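SnoaL-like domain-containing protein (PDB 3EN8) is of unknown function but belongs to the NTF2-like, SnoaL-type family, binds calcium in the crystal and forms a two-fold symmetric pair there. Local coordinates at the interface of chains A and B. Sequence-based numbering; all coordinates share one arbitrary frame. Chains: chain A/B, uncharacterized NTF-2 like protein.

Contact 1: the interface of chains A and B. Residues chain A 68, 80, 91, 93, 111; chain B 39-40, 109.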
ATOM      1  N   ARG A  68      -5.144  -4.634 -10.125  1.00 12.13           N
ATOM      2  CA  ARG A  68      -5.059  -3.262 -10.662  1.00 14.56           C
ATOM      3  C   ARG A  68      -3.670  -2.974 -11.244  1.00 13.67           C
ATOM      4  O   ARG A  68      -3.462  -2.521 -12.383  1.00 12.01           O
ATOM      5  CB  ARG A  68      -5.340  -2.234  -9.556  1.00 12.97           C
ATOM      6  CG  ARG A  68      -5.321  -0.802 -10.069  1.00 16.27           C
ATOM      7  CD  ARG A  68      -5.510   0.246  -8.971  1.00 23.60           C
ATOM      8  NE  ARG A  68      -5.463   1.626  -9.488  1.00 23.57           N
ATOM      9  CZ  ARG A  68      -6.535   2.308  -9.895  1.00 26.19           C
ATOM     10  NH1 ARG A  68      -7.736   1.751  -9.901  1.00 21.97           N
ATOM     11  NH2 ARG A  68      -6.404   3.553 -10.342  1.00 28.88           N
ATOM     12  N   GLU A  80      -1.577  -3.942  -6.096  1.00 12.36           N
ATOM     13  CA  GLU A  80      -2.819  -3.242  -5.883  1.00 13.26           C
ATOM     14  C   GLU A  80      -3.899  -4.034  -6.566  1.00 14.16           C
ATOM     15  O   GLU A  80      -3.790  -4.381  -7.742  1.00 13.65           O
ATOM     16  CB  GLU A  80      -2.760  -1.825  -6.485  1.00 12.86           C
ATOM     17  CG  GLU A  80      -1.732  -0.854  -5.846  1.00 11.77           C
ATOM     18  CD  GLU A  80      -1.585   0.366  -6.680  1.00 14.52           C
ATOM     19  OE1 GLU A  80      -2.577   1.118  -6.744  1.00 15.50           O
ATOM     20  OE2 GLU A  80      -0.491   0.552  -7.281  1.00 16.78           O
ATOM     21  N   TYR A  91     -10.493  -2.143  -1.900  1.00 13.65           N
ATOM     22  CA  TYR A  91      -9.238  -1.738  -2.548  1.00 16.90           C
ATOM     23  C   TYR A  91      -8.113  -2.185  -1.641  1.00 14.33           C
ATOM     24  O   TYR A  91      -7.914  -1.652  -0.524  1.00 18.33           O
ATOM     25  CB  TYR A  91      -9.196  -0.210  -2.767  1.00 16.50           C
ATOM     26  CG  TYR A  91     -10.050   0.278  -3.890  1.00 23.44           C
ATOM     27  CD1 TYR A  91      -9.562   0.341  -5.185  1.00 25.25           C
ATOM     28  CD2 TYR A  91     -11.374   0.678  -3.656  1.00 27.15           C
ATOM     29  CE1 TYR A  91     -10.366   0.788  -6.239  1.00 26.33           C
ATOM     30  CE2 TYR A  91     -12.183   1.134  -4.700  1.00 25.16           C
ATOM     31  CZ  TYR A  91     -11.678   1.181  -5.990  1.00 25.90           C
ATOM     32  OH  TYR A  91     -12.462   1.620  -7.039  1.00 23.81           O
ATOM     33  N   VAL A  93      -4.088  -3.646  -0.931  1.00 14.03           N
ATOM     34  CA  VAL A  93      -2.639  -3.505  -1.179  1.00 14.22           C
ATOM     35  C   VAL A  93      -1.918  -4.610  -0.468  1.00 13.42           C
ATOM     36  O   VAL A  93      -2.100  -4.835   0.710  1.00 13.10           O
ATOM     37  CB  VAL A  93      -2.086  -2.136  -0.703  1.00 15.70           C
ATOM     38  CG1 VAL A  93      -0.539  -2.098  -0.856  1.00 14.59           C
ATOM     39  CG2 VAL A  93      -2.716  -0.977  -1.484  1.00 17.86           C
ATOM     40  N   SER A 111      -8.926  -1.362   2.027  1.00 14.93           N
ATOM     41  CA  SER A 111      -9.501  -0.027   2.074  1.00 18.14           C
ATOM     42  C   SER A 111     -10.847   0.041   1.346  1.00 18.09           C
ATOM     43  O   SER A 111     -11.129  -0.734   0.425  1.00 16.25           O
ATOM     44  CB  SER A 111      -8.484   1.008   1.551  1.00 18.96           C
ATOM     45  OG  SER A 111      -8.424   1.034   0.162  1.00 22.22           O
TER
ATOM     46  N   PRO B  39      -6.683   5.595  -5.778  1.00 15.23           N
ATOM     47  CA  PRO B  39      -7.485   4.575  -6.476  1.00 14.89           C
ATOM     48  C   PRO B  39      -8.847   4.371  -5.843  1.00 15.43           C
ATOM     49  O   PRO B  39      -9.773   3.938  -6.504  1.00 13.10           O
ATOM     50  CB  PRO B  39      -6.583   3.327  -6.399  1.00 14.78           C
ATOM     51  CG  PRO B  39      -5.200   3.903  -6.470  1.00 14.58           C
ATOM     52  CD  PRO B  39      -5.293   5.150  -5.578  1.00 15.74           C
ATOM     53  N   GLN B  40      -8.986   4.723  -4.577  1.00 14.31           N
ATOM     54  CA  GLN B  40     -10.248   4.460  -3.861  1.00 13.12           C
ATOM     55  C   GLN B  40     -11.381   5.277  -4.449  1.00 14.10           C
ATOM     56  O   GLN B  40     -12.575   4.917  -4.367  1.00 15.19           O
ATOM     57  CB  GLN B  40     -10.140   4.769  -2.369  1.00 15.33           C
ATOM     58  CG  GLN B  40      -9.327   3.765  -1.581  1.00 17.32           C
ATOM     59  CD  GLN B  40      -8.887   4.341  -0.244  1.00 21.03           C
ATOM     60  OE1 GLN B  40      -7.790   4.920  -0.102  1.00 15.86           O
ATOM     61  NE2 GLN B  40      -9.742   4.207   0.734  1.00 12.61           N
ATOM     62  N   TYR B 109      -3.343   5.327  -0.555  1.00 13.25           N
ATOM     63  CA  TYR B 109      -4.502   4.671   0.035  1.00 13.80           C
ATOM     64  C   TYR B 109      -4.671   5.090   1.508  1.00 12.93           C
ATOM     65  O   TYR B 109      -3.711   5.170   2.264  1.00 12.76           O
ATOM     66  CB  TYR B 109      -4.281   3.176   0.024  1.00 15.21           C
ATOM     67  CG  TYR B 109      -4.340   2.554  -1.349  1.00 13.93           C
ATOM     68  CD1 TYR B 109      -3.237   2.492  -2.144  1.00 14.68           C
ATOM     69  CD2 TYR B 109      -5.552   2.069  -1.858  1.00 13.99           C
ATOM     70  CE1 TYR B 109      -3.287   1.917  -3.415  1.00 14.10           C
ATOM     71  CE2 TYR B 109      -5.609   1.466  -3.105  1.00 13.79           C
ATOM     72  CZ  TYR B 109      -4.495   1.404  -3.873  1.00 18.44           C
ATOM     73  OH  TYR B 109      -4.587   0.842  -5.099  1.00 15.40           O
TER
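B:Tyr109 reaches across the sheet-to-sheet interface of this NTF2-like pair and gives its phenol hydroxyl to the carboxylate of A:Glu80, with OH 2.6 Å from OE1. The bond uses the anti lone pair of OE1, away from the other oxygen. Carboxylate and ring stand nearly perpendicular, 86° apart, and the carboxylate carbon lies at the ring's edge, in its plane. Face contacts form the second group. The methyl CG2 of A:Val93 sits over one face of B:Tyr109, 3.6 Å from the ring centroid; with CG1 anti to the backbone N (chi1 174°), CG2 is the branch left to touch the ring. On the opposite face lies B:Pro39 CD, from the ring's own chain. B:Pro39 also places CB over the centre of the A:Arg68 guanidinium, 3.6 Å from CZ, while B:Gln40 CA stands over the middle of the A:Tyr91 ring at 3.9 Å from its centroid. A third group is internal to chain A: the hydroxyl OG of A:Ser111 donates to the backbone O of A:Tyr91 at 2.8 Å, and B:Gln40 CG packs against the same OG. Together, the hydrogen bond and the face contacts would fix a loop and a strand of chain B against the sheet of chain A, if this crystal dimer is the biological one.

Contact 2: the interface of chains A and B. Residues chain A 69, 71-73, 76, 78; chain B 76, 95, 97.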
ATOM      1  N   ARG A  69      -2.705  -3.268 -10.433  1.00 11.59           N
ATOM      2  CA  ARG A  69      -1.292  -3.006 -10.791  1.00 13.45           C
ATOM      3  C   ARG A  69      -0.324  -3.780  -9.918  1.00 15.23           C
ATOM      4  O   ARG A  69      -0.522  -3.912  -8.715  1.00 17.14           O
ATOM      5  CB  ARG A  69      -0.977  -1.521 -10.642  1.00 13.70           C
ATOM      6  CG  ARG A  69       0.409  -1.145 -11.135  1.00 14.69           C
ATOM      7  CD  ARG A  69       0.638   0.341 -11.087  1.00 16.39           C
ATOM      8  NE  ARG A  69       1.902   0.652 -11.773  1.00 18.40           N
ATOM      9  CZ  ARG A  69       2.530   1.809 -11.647  1.00 17.51           C
ATOM     10  NH1 ARG A  69       2.036   2.739 -10.840  1.00 14.48           N
ATOM     11  NH2 ARG A  69       3.653   2.024 -12.287  1.00 17.96           N
ATOM     12  N   GLN A  71       3.828  -3.655  -9.138  1.00 13.79           N
ATOM     13  CA  GLN A  71       5.150  -2.990  -9.252  1.00 15.93           C
ATOM     14  C   GLN A  71       6.151  -3.739  -8.424  1.00 14.23           C
ATOM     15  O   GLN A  71       5.824  -4.315  -7.397  1.00 14.30           O
ATOM     16  CB  GLN A  71       5.094  -1.547  -8.727  1.00 15.77           C
ATOM     17  CG  GLN A  71       4.170  -0.623  -9.485  1.00 17.92           C
ATOM     18  CD  GLN A  71       4.251   0.759  -8.934  1.00 17.43           C
ATOM     19  OE1 GLN A  71       5.209   1.487  -9.217  1.00 17.77           O
ATOM     20  NE2 GLN A  71       3.315   1.112  -8.093  1.00 16.08           N
ATOM     21  N   GLY A  72       7.391  -3.737  -8.884  1.00 12.75           N
ATOM     22  CA  GLY A  72       8.409  -4.399  -8.122  1.00 14.63           C
ATOM     23  C   GLY A  72       9.774  -4.016  -8.592  1.00 16.27           C
ATOM     24  O   GLY A  72      10.005  -3.699  -9.761  1.00 14.95           O
ATOM     25  N   GLU A  73      10.646  -4.009  -7.630  1.00 11.85           N
ATOM     26  CA  GLU A  73      12.094  -3.834  -7.874  1.00 16.41           C
ATOM     27  C   GLU A  73      12.854  -4.727  -6.911  1.00 17.34           C
ATOM     28  O   GLU A  73      12.609  -4.727  -5.729  1.00 15.33           O
ATOM     29  CB  GLU A  73      12.478  -2.366  -7.680  1.00 18.06           C
ATOM     30  CG  GLU A  73      13.929  -2.107  -7.795  1.00 26.83           C
ATOM     31  CD  GLU A  73      14.432  -2.210  -9.209  1.00 34.58           C
ATOM     32  OE1 GLU A  73      13.599  -2.281 -10.144  1.00 35.68           O
ATOM     33  OE2 GLU A  73      15.669  -2.236  -9.368  1.00 40.96           O
ATOM     34  N   LEU A  76      11.438  -6.252  -3.473  1.00 13.96           N
ATOM     35  CA  LEU A  76      10.264  -5.503  -2.986  1.00 13.26           C
ATOM     36  C   LEU A  76       9.168  -5.439  -4.030  1.00 14.38           C
ATOM     37  O   LEU A  76       9.375  -4.897  -5.126  1.00 13.80           O
ATOM     38  CB  LEU A  76      10.667  -4.089  -2.576  1.00 16.18           C
ATOM     39  CG  LEU A  76       9.575  -3.190  -1.966  1.00 16.36           C
ATOM     40  CD1 LEU A  76       9.031  -3.831  -0.659  1.00 15.16           C
ATOM     41  CD2 LEU A  76      10.150  -1.811  -1.681  1.00 15.80           C
ATOM     42  N   ILE A  78       4.807  -4.841  -4.759  0.50 12.89           N
ATOM     43  CA  ILE A  78       3.533  -4.312  -4.314  0.50 13.67           C
ATOM     44  C   ILE A  78       2.424  -4.452  -5.339  0.50 13.87           C
ATOM     45  O   ILE A  78       2.512  -4.018  -6.484  0.50 14.40           O
ATOM     46  CB  ILE A  78       3.656  -2.872  -3.780  0.50 14.31           C
ATOM     47  CG1 ILE A  78       2.333  -2.473  -3.127  0.50 12.93           C
ATOM     48  CG2 ILE A  78       4.114  -1.867  -4.864  0.50 12.19           C
ATOM     49  CD1 ILE A  78       2.418  -1.146  -2.392  0.50 16.99           C
TER
ATOM     50  N   LEU B  76      11.590   2.388  -6.477  1.00 13.96           N
ATOM     51  CA  LEU B  76      10.279   2.056  -5.889  1.00 13.26           C
ATOM     52  C   LEU B  76      10.295   2.173  -4.379  1.00 14.38           C
ATOM     53  O   LEU B  76      11.059   1.468  -3.702  1.00 13.80           O
ATOM     54  CB  LEU B  76       9.856   0.645  -6.291  1.00 16.18           C
ATOM     55  CG  LEU B  76       8.469   0.162  -5.829  1.00 16.36           C
ATOM     56  CD1 LEU B  76       7.364   1.080  -6.424  1.00 15.16           C
ATOM     57  CD2 LEU B  76       8.257  -1.278  -6.272  1.00 15.80           C
ATOM     58  N   ILE B  95       2.747   4.938  -2.150  1.00 11.18           N
ATOM     59  CA  ILE B  95       3.612   4.209  -3.079  1.00 11.99           C
ATOM     60  C   ILE B  95       4.223   5.232  -4.006  1.00 13.51           C
ATOM     61  O   ILE B  95       3.484   5.924  -4.724  1.00 15.09           O
ATOM     62  CB  ILE B  95       2.822   3.157  -3.912  1.00 15.27           C
ATOM     63  CG1 ILE B  95       2.004   2.226  -3.056  1.00 16.72           C
ATOM     64  CG2 ILE B  95       3.782   2.424  -4.875  1.00 12.80           C
ATOM     65  CD1 ILE B  95       0.834   1.591  -3.845  1.00 17.87           C
ATOM     66  N   GLU B  97       7.033   6.311  -7.031  1.00 14.66           N
ATOM     67  CA  GLU B  97       7.988   5.998  -8.118  1.00 15.35           C
ATOM     68  C   GLU B  97       8.817   7.216  -8.435  1.00 13.54           C
ATOM     69  O   GLU B  97       8.303   8.314  -8.727  1.00 12.35           O
ATOM     70  CB  GLU B  97       7.229   5.566  -9.339  1.00 15.62           C
ATOM     71  CG  GLU B  97       6.324   4.409  -9.110  1.00 16.80           C
ATOM     72  CD  GLU B  97       5.240   4.347 -10.146  1.00 22.17           C
ATOM     73  OE1 GLU B  97       5.563   4.162 -11.331  1.00 19.34           O
ATOM     74  OE2 GLU B  97       4.069   4.503  -9.766  1.00 16.07           O
TER
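A:Arg69 and B:Glu97 meet from opposite directions across the packed beta-sheets of this NTF2-like, SnoaL-type pair. The arginine chain is extended from CG to NE, with CG anti to the backbone N (chi1 -174°), and this delivers the guanidinium end-on to the carboxylate. NH1 of A:Arg69 lies 2.9 Å from OE2 of B:Glu97 in a salt bridge and hydrogen bond, and its NH2 hydrogen-bonds OE1 at 3.0 Å. The fork is not coplanar: guanidinium and carboxylate planes are 64° apart, and both oxygens are met from above the carboxylate plane. A:Gln71, on the same strand 64-73, lays its amide carbon CD over the centre of the guanidinium, 3.4 Å above that plane, and so backs one face of the arginine. The A:Gln71 side chain crosses B:Glu97 at about a right angle, while its NE2 lies 3.5 Å from the methyl CG2 of B:Ile95. Apolar groups continue the contact beside this ion pair. A:Ile78 and B:Ile95 point at each other tip to tip, and the methyl CD1 of A:Ile78 is tightly packed, 3.5 Å from CG1 of B:Ile95. B:Leu76 splits its two methyls: CD2 settles 3.6 Å from A:Gly72 CA, where the backbone has no side chain in the way, and CD1 turns toward the carboxamide of A:Gln71.

Contact 3: the interface of chains A and B. Residues chain A 38, 40-41, 43; chain B 113-116.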
ATOM      1  N   TYR A  38      -1.485  -7.369   9.238  1.00 13.38           N
ATOM      2  CA  TYR A  38      -2.575  -6.460   8.989  1.00 16.40           C
ATOM      3  C   TYR A  38      -2.422  -5.248   9.911  1.00 16.61           C
ATOM      4  O   TYR A  38      -2.920  -5.266  11.052  1.00 16.52           O
ATOM      5  CB  TYR A  38      -3.938  -7.126   9.285  1.00 15.66           C
ATOM      6  CG  TYR A  38      -4.190  -8.461   8.611  1.00 17.74           C
ATOM      7  CD1 TYR A  38      -3.748  -8.717   7.309  1.00 17.31           C
ATOM      8  CD2 TYR A  38      -4.911  -9.449   9.250  1.00 19.29           C
ATOM      9  CE1 TYR A  38      -4.001  -9.915   6.689  1.00 17.34           C
ATOM     10  CE2 TYR A  38      -5.173 -10.659   8.632  1.00 21.84           C
ATOM     11  CZ  TYR A  38      -4.710 -10.891   7.350  1.00 20.59           C
ATOM     12  OH  TYR A  38      -4.981 -12.088   6.731  1.00 21.43           O
ATOM     13  N   GLN A  40      -3.857  -2.568  10.126  1.00 14.31           N
ATOM     14  CA  GLN A  40      -5.110  -1.883  10.496  1.00 13.12           C
ATOM     15  C   GLN A  40      -5.649  -2.419  11.806  1.00 14.10           C
ATOM     16  O   GLN A  40      -6.380  -1.736  12.557  1.00 15.19           O
ATOM     17  CB  GLN A  40      -6.186  -2.029   9.422  1.00 15.33           C
ATOM     18  CG  GLN A  40      -5.944  -1.202   8.178  1.00 17.32           C
ATOM     19  CD  GLN A  40      -6.769  -1.714   7.008  1.00 21.03           C
ATOM     20  OE1 GLN A  40      -6.322  -2.552   6.199  1.00 15.86           O
ATOM     21  NE2 GLN A  40      -7.981  -1.233   6.923  1.00 12.61           N
ATOM     22  N   SER A  41      -5.297  -3.674  12.080  1.00 18.44           N
ATOM     23  CA  SER A  41      -5.763  -4.382  13.287  1.00 19.55           C
ATOM     24  C   SER A  41      -4.651  -4.778  14.261  1.00 19.70           C
ATOM     25  O   SER A  41      -4.925  -5.216  15.370  1.00 19.51           O
ATOM     26  CB  SER A  41      -6.546  -5.639  12.884  1.00 18.81           C
ATOM     27  OG  SER A  41      -5.638  -6.560  12.285  1.00 18.16           O
ATOM     28  N   GLU A  43      -2.579  -7.144  13.770  1.00 18.62           N
ATOM     29  CA  GLU A  43      -2.453  -8.611  13.746  1.00 16.51           C
ATOM     30  C   GLU A  43      -1.265  -9.037  12.904  1.00 19.27           C
ATOM     31  O   GLU A  43      -0.988  -8.460  11.839  1.00 16.66           O
ATOM     32  CB  GLU A  43      -3.699  -9.287  13.195  1.00 14.99           C
ATOM     33  CG  GLU A  43      -4.908  -9.082  14.020  1.00 15.50           C
ATOM     34  CD  GLU A  43      -6.117  -9.645  13.359  1.00 15.61           C
ATOM     35  OE1 GLU A  43      -6.652  -8.965  12.466  1.00 18.42           O
ATOM     36  OE2 GLU A  43      -6.558 -10.753  13.744  1.00 21.60           O
TER
ATOM     37  N   PRO B 113      -8.823   1.735  10.732  1.00 15.30           N
ATOM     38  CA  PRO B 113      -8.590   0.643  11.664  1.00 15.12           C
ATOM     39  C   PRO B 113      -9.736  -0.333  11.587  1.00 17.80           C
ATOM     40  O   PRO B 113     -10.872   0.061  11.259  1.00 14.38           O
ATOM     41  CB  PRO B 113      -8.628   1.334  13.044  1.00 18.13           C
ATOM     42  CG  PRO B 113      -8.510   2.751  12.775  1.00 21.47           C
ATOM     43  CD  PRO B 113      -9.147   2.975  11.457  1.00 18.29           C
ATOM     44  N   PHE B 114      -9.438  -1.581  11.911  1.00 18.56           N
ATOM     45  CA  PHE B 114     -10.474  -2.564  12.231  1.00 16.90           C
ATOM     46  C   PHE B 114     -10.052  -3.433  13.393  1.00 17.46           C
ATOM     47  O   PHE B 114      -8.875  -3.583  13.682  1.00 15.73           O
ATOM     48  CB  PHE B 114     -10.933  -3.391  11.012  1.00 15.47           C
ATOM     49  CG  PHE B 114      -9.893  -4.322  10.446  1.00 19.31           C
ATOM     50  CD1 PHE B 114      -9.698  -5.575  10.998  1.00 14.76           C
ATOM     51  CD2 PHE B 114      -9.149  -3.967   9.335  1.00 20.40           C
ATOM     52  CE1 PHE B 114      -8.770  -6.431  10.483  1.00 20.59           C
ATOM     53  CE2 PHE B 114      -8.215  -4.840   8.810  1.00 19.55           C
ATOM     54  CZ  PHE B 114      -8.015  -6.059   9.403  1.00 18.52           C
ATOM     55  N   GLU B 115     -11.053  -3.938  14.097  1.00 18.50           N
ATOM     56  CA  GLU B 115     -10.806  -4.763  15.284  1.00 22.36           C
ATOM     57  C   GLU B 115     -10.348  -6.163  14.900  1.00 21.85           C
ATOM     58  O   GLU B 115     -10.929  -6.803  14.027  1.00 23.24           O
ATOM     59  CB  GLU B 115     -12.051  -4.828  16.168  1.00 26.50           C
ATOM     60  CG  GLU B 115     -12.390  -3.485  16.770  1.00 32.47           C
ATOM     61  CD  GLU B 115     -11.341  -3.016  17.764  1.00 41.81           C
ATOM     62  OE1 GLU B 115     -10.665  -3.882  18.370  1.00 46.20           O
ATOM     63  OE2 GLU B 115     -11.201  -1.784  17.950  1.00 45.22           O
ATOM     64  N   ALA B 116      -9.295  -6.627  15.564  1.00 22.22           N
ATOM     65  CA  ALA B 116      -8.803  -7.991  15.338  1.00 21.83           C
ATOM     66  C   ALA B 116      -9.908  -8.958  15.708  1.00 21.37           C
ATOM     67  O   ALA B 116     -10.380  -8.937  16.853  1.00 19.92           O
ATOM     68  CB  ALA B 116      -7.545  -8.264  16.144  1.00 20.11           C
TER
HETATM   69  O   HOH W   1      -7.182  -4.816  16.663  1.00 27.58           O
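The B:Phe114 ring has the methylene CB of A:Ser41 over one face, 3.9 Å from the ring centroid, and the carboxamide oxygen OE1 of A:Gln40 at its edge, in plane. The A:Gln40 side chain crosses the phenyl group at about a right angle, its amide plane 80° from the ring, and its CB packs 3.5 Å from CE2 of B:Phe114. The A:Tyr38 ring carries the carboxylate oxygen OE1 of A:Glu43 at its edge, within its own chain. B:Phe114 holds CG between its backbone N and carbonyl carbon (chi1 67°), a setting that turns the ring back toward the A:Gln40–A:Ser41 loop. There the backbone N of B:Phe114 donates to the carbonyl O of A:Gln40 at 3.1 Å. Farther along, B:Ala116 N and A:Ser41 O are joined through a water, which lies 2.6 Å from that O. The hydroxyl OG of A:Ser41 serves its own chain, donating to A:Glu43 OE1 at 2.6 Å through the anti lone pair, a bond that probably steadies the carboxylate. The carboxylate carbon CD of A:Glu43 lies 3.4 Å from the methyl CB of B:Ala116. The site thus fastens the segment after strand 105-111 of one chain onto a loop of the other, an exchange that would strengthen a dimer.

Contact 1 is the middle patch: its C-alpha centre lies about 14 Å from that of contact 2 and 17 Å from that of contact 3, whereas the centres of contacts 2 and 3 are about 24 Å apart. Strands 64-73, 76-85 and 88-99 supply residues to both contact 1 and contact 2, making these neighbouring areas of one sheet-to-sheet surface. B:Gln40 in contact 1 and A:Gln40 in contact 3 are the same residue in the two copies, so it serves both patches. With every contact repeated by the two-fold axis, the interface runs from strands to loops, consistent with a dimer, although the structure alone does not prove one in solution.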